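Side-chain contacts in polymerase X (Deinococcus radiodurans, PDB 2W9M), which probably catalyses template-directed addition of deoxyribonucleotides to DNA as a magnesium-dependent family X polymerase, and carries a zinc-binding PHP domain: residues A185-V188 against R189-L192; G166-V169 against A170-L173. All coordinates share one frame; numbering follows the deposited sequence.

Contact 1: residues A185-V188 against R189-L192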
loop_
_atom_site.group_PDB
_atom_site.type_symbol
_atom_site.label_atom_id
_atom_site.label_comp_id
_atom_site.label_asym_id
_atom_site.label_seq_id
_atom_site.Cartn_x
_atom_site.Cartn_y
_atom_site.Cartn_z
ATOM N N ALA A 185 14.509 -3.544 13.772
ATOM C CA ALA A 185 14.448 -4.917 14.240
ATOM C C ALA A 185 13.040 -5.464 14.094
ATOM O O ALA A 185 12.130 -4.754 13.660
ATOM C CB ALA A 185 14.904 -5.004 15.685
ATOM N N GLY A 186 12.871 -6.731 14.456
ATOM C CA GLY A 186 11.566 -7.358 14.458
ATOM C C GLY A 186 10.773 -7.162 13.181
ATOM O O GLY A 186 11.281 -7.364 12.080
ATOM N N ASP A 187 9.521 -6.753 13.341
ATOM C CA ASP A 187 8.566 -6.740 12.239
ATOM C C ASP A 187 8.900 -5.743 11.128
ATOM O O ASP A 187 8.778 -6.073 9.950
ATOM C CB ASP A 187 7.146 -6.528 12.770
ATOM C CG ASP A 187 6.695 -7.652 13.690
ATOM O OD1 ASP A 187 7.490 -8.591 13.921
ATOM O OD2 ASP A 187 5.547 -7.604 14.182
ATOM N N VAL A 188 9.331 -4.537 11.490
ATOM C CA VAL A 188 9.675 -3.536 10.480
ATOM C C VAL A 188 10.915 -3.938 9.676
ATOM O O VAL A 188 10.995 -3.674 8.475
ATOM C CB VAL A 188 9.859 -2.122 11.081
ATOM C CG1 VAL A 188 8.723 -1.811 12.030
ATOM C CG2 VAL A 188 11.189 -2.006 11.796
ATOM N N ARG A 189 11.869 -4.591 10.335
ATOM C CA ARG A 189 13.107 -5.000 9.675
ATOM C C ARG A 189 12.900 -6.046 8.575
ATOM O O ARG A 189 13.645 -6.072 7.593
ATOM C CB ARG A 189 14.114 -5.536 10.691
ATOM C CG ARG A 189 15.345 -6.130 10.033
ATOM C CD ARG A 189 16.224 -6.855 11.019
ATOM N NE ARG A 189 17.411 -7.384 10.361
ATOM C CZ ARG A 189 18.223 -8.286 10.901
ATOM N NH1 ARG A 189 17.974 -8.763 12.114
ATOM N NH2 ARG A 189 19.282 -8.713 10.227
ATOM N N ARG A 190 11.905 -6.913 8.736
ATOM C CA ARG A 190 11.677 -7.957 7.744
ATOM C C ARG A 190 10.426 -7.734 6.892
ATOM O O ARG A 190 10.063 -8.582 6.076
ATOM C CB ARG A 190 11.685 -9.344 8.389
ATOM C CG ARG A 190 10.663 -9.546 9.480
ATOM C CD ARG A 190 10.948 -10.834 10.240
ATOM N NE ARG A 190 9.717 -11.547 10.550
ATOM C CZ ARG A 190 8.927 -11.255 11.575
ATOM N NH1 ARG A 190 9.248 -10.268 12.396
ATOM N NH2 ARG A 190 7.819 -11.954 11.778
ATOM N N GLY A 191 9.781 -6.587 7.084
ATOM C CA GLY A 191 8.756 -6.123 6.164
ATOM C C GLY A 191 7.363 -6.684 6.358
ATOM O O GLY A 191 6.574 -6.738 5.416
ATOM N N LEU A 192 7.052 -7.097 7.579
ATOM C CA LEU A 192 5.723 -7.602 7.872
ATOM C C LEU A 192 4.690 -6.571 7.415
ATOM O O LEU A 192 4.748 -5.412 7.819
ATOM C CB LEU A 192 5.588 -7.880 9.370
ATOM C CG LEU A 192 4.854 -9.168 9.733
ATOM C CD1 LEU A 192 5.636 -10.352 9.210
ATOM C CD2 LEU A 192 4.651 -9.270 11.236
#
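Arg190 runs alongside Asp187, and its NH1 reaches Asp187 OD1 at 2.9 Å in a salt bridge. The arginine meets OD1 on its anti side, 29° out of the carboxylate plane, and the two flat groups are turned 72° apart, so a single N-H makes the link rather than a paired, coplanar fork. The first torsion of Arg190 (chi1 58°) sets CG between its backbone N and carbonyl carbon and folds the chain back along the preceding turn, where Arg190 CG is 3.5 Å from Gly186 O. Leu192 CD2 covers the face of the carboxylate toward which Arg190 NH1 is also displaced, 3.6 Å from Asp187 CG. Arg189 instead rests CB against Ala185 CA (3.6 Å) and extends away to a salt bridge with Glu287. The backbone beneath fixes these positions: Leu192 N donates to Asp187 O at 3.1 Å, and Gly191 N makes a weak bond of 3.4 Å to Val188 O, a Schellman motif in which Gly191 takes the positive phi that ends the helix. Farther out, Glu305 binds Arg190 NE, while Glu199 accepts from Asp187 N. Were Arg190 replaced by alanine, Asp187 OD1 and Glu305 would probably lose their shared cationic mate, leaving the aspartate to its weaker OD2 partners, such as Arg196 N. The run Gly186 to Gly191 resembles the GSxRRG motif of family X palms, which in relatives faces the incoming triphosphate, with an aspartate where serine is usual. Arg190 is probably the counterpart of the second, triphosphate-contacting arginine, held here by Asp187 and Glu305; nucleotide binding would then probably require these carboxylates to yield or share it.

Contact 2: residues G166-V169 against A170-L173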
loop_
_atom_site.group_PDB
_atom_site.type_symbol
_atom_site.label_atom_id
_atom_site.label_comp_id
_atom_site.label_asym_id
_atom_site.label_seq_id
_atom_site.Cartn_x
_atom_site.Cartn_y
_atom_site.Cartn_z
ATOM N N GLY A 166 5.109 2.103 11.300
ATOM C CA GLY A 166 6.139 1.458 12.094
ATOM C C GLY A 166 7.542 1.747 11.587
ATOM O O GLY A 166 8.459 2.007 12.363
ATOM N N LEU A 167 7.711 1.702 10.273
ATOM C CA LEU A 167 9.020 1.922 9.664
ATOM C C LEU A 167 9.436 3.388 9.762
ATOM O O LEU A 167 10.590 3.692 10.058
ATOM C CB LEU A 167 9.009 1.464 8.203
ATOM C CG LEU A 167 10.343 1.217 7.495
ATOM C CD1 LEU A 167 11.314 0.507 8.415
ATOM C CD2 LEU A 167 10.122 0.404 6.225
ATOM N N ALA A 168 8.491 4.291 9.513
ATOM C CA ALA A 168 8.747 5.725 9.634
ATOM C C ALA A 168 9.175 6.099 11.051
ATOM O O ALA A 168 10.146 6.827 11.238
ATOM C CB ALA A 168 7.513 6.521 9.228
ATOM N N VAL A 169 8.447 5.599 12.044
ATOM C CA VAL A 169 8.766 5.896 13.437
ATOM C C VAL A 169 10.123 5.319 13.845
ATOM O O VAL A 169 10.914 5.993 14.504
ATOM C CB VAL A 169 7.661 5.411 14.397
ATOM C CG1 VAL A 169 8.125 5.527 15.842
ATOM C CG2 VAL A 169 6.380 6.213 14.170
ATOM N N ALA A 170 10.400 4.083 13.445
ATOM C CA ALA A 170 11.696 3.480 13.745
ATOM C C ALA A 170 12.833 4.263 13.090
ATOM O O ALA A 170 13.879 4.486 13.703
ATOM C CB ALA A 170 11.733 2.023 13.319
ATOM N N GLU A 171 12.628 4.684 11.846
ATOM C CA GLU A 171 13.625 5.499 11.147
ATOM C C GLU A 171 13.858 6.845 11.840
ATOM O O GLU A 171 14.993 7.306 11.945
ATOM C CB GLU A 171 13.235 5.697 9.677
ATOM C CG GLU A 171 13.397 7.130 9.158
ATOM C CD GLU A 171 12.062 7.811 8.835
ATOM O OE1 GLU A 171 11.374 7.365 7.886
ATOM O OE2 GLU A 171 11.709 8.802 9.517
ATOM N N GLU A 172 12.783 7.456 12.330
ATOM C CA GLU A 172 12.871 8.740 13.018
ATOM C C GLU A 172 13.606 8.634 14.355
ATOM O O GLU A 172 14.452 9.472 14.667
ATOM C CB GLU A 172 11.474 9.334 13.230
ATOM C CG GLU A 172 11.473 10.780 13.699
ATOM C CD GLU A 172 10.072 11.318 13.939
ATOM O OE1 GLU A 172 9.883 12.553 13.878
ATOM O OE2 GLU A 172 9.158 10.502 14.185
ATOM N N LEU A 173 13.276 7.614 15.145
ATOM C CA LEU A 173 13.915 7.420 16.448
ATOM C C LEU A 173 15.382 7.045 16.308
ATOM O O LEU A 173 16.201 7.398 17.155
ATOM C CB LEU A 173 13.186 6.357 17.267
ATOM C CG LEU A 173 11.763 6.726 17.676
ATOM C CD1 LEU A 173 11.231 5.735 18.697
ATOM C CD2 LEU A 173 11.721 8.145 18.223
#
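Val169 carries CG1 anti to its own backbone N (chi1 171°), and Leu173, one turn on, sets CG beside its N (chi1 -65°); together these rotations bring Val169 CG1 to 4.2 Å from Leu173 CD1 on one helix face. Leu173 CG sits just beyond the oxygen that accepts its own amide, 3.4 Å from Val169 O. Glu171 behaves differently: it curls back over Ala168, and its OE2 comes within 3.1 Å of Ala168 O. Two acceptors meet here without a hydrogen bond, and since chi1 of 135° lies far from a staggered position, the exact pose of this exposed carboxylate is doubtful. Glu172 runs out extended and finds its salt bridge with Arg125. Below the side chains the ladder is regular, Leu173 N to Val169 O and Glu171 N to Leu167 O each 2.9 Å. Val169 and Leu173 press on Val233 of strand 231-238, Ala170 and Leu173 on Leu200 of strand 194-203, while Ala168 touches Glu122 and Glu126 of helix 121-130. Gly166, without a side chain, lets Val188 approach its backbone. This is a largely buried helix packed against a mixed sheet and helices 121-130 and 526-535, as in the palm of family X polymerases.

Contact 2, in helix 163-176, comes first along the chain; contact 1, in the short helix 186-190, follows after strand 183-184. Their centres are about 11 Å apart, and the two meet directly: Val188 CG1 packs 3.8 Å from Gly166 C, and Val188 CB 4.0 Å from Leu167 CD1. Both lean on strand 194-203 of the same mixed sheet, so the pair of helices and that strand form one compact piece of the polymerase module. Helix 526-535, from the C-terminal part of the chain, touches Leu167 and also binds Gly191 O through Gln532, tying this piece to the zinc-bearing part, although both contacts lie away from the zinc sites.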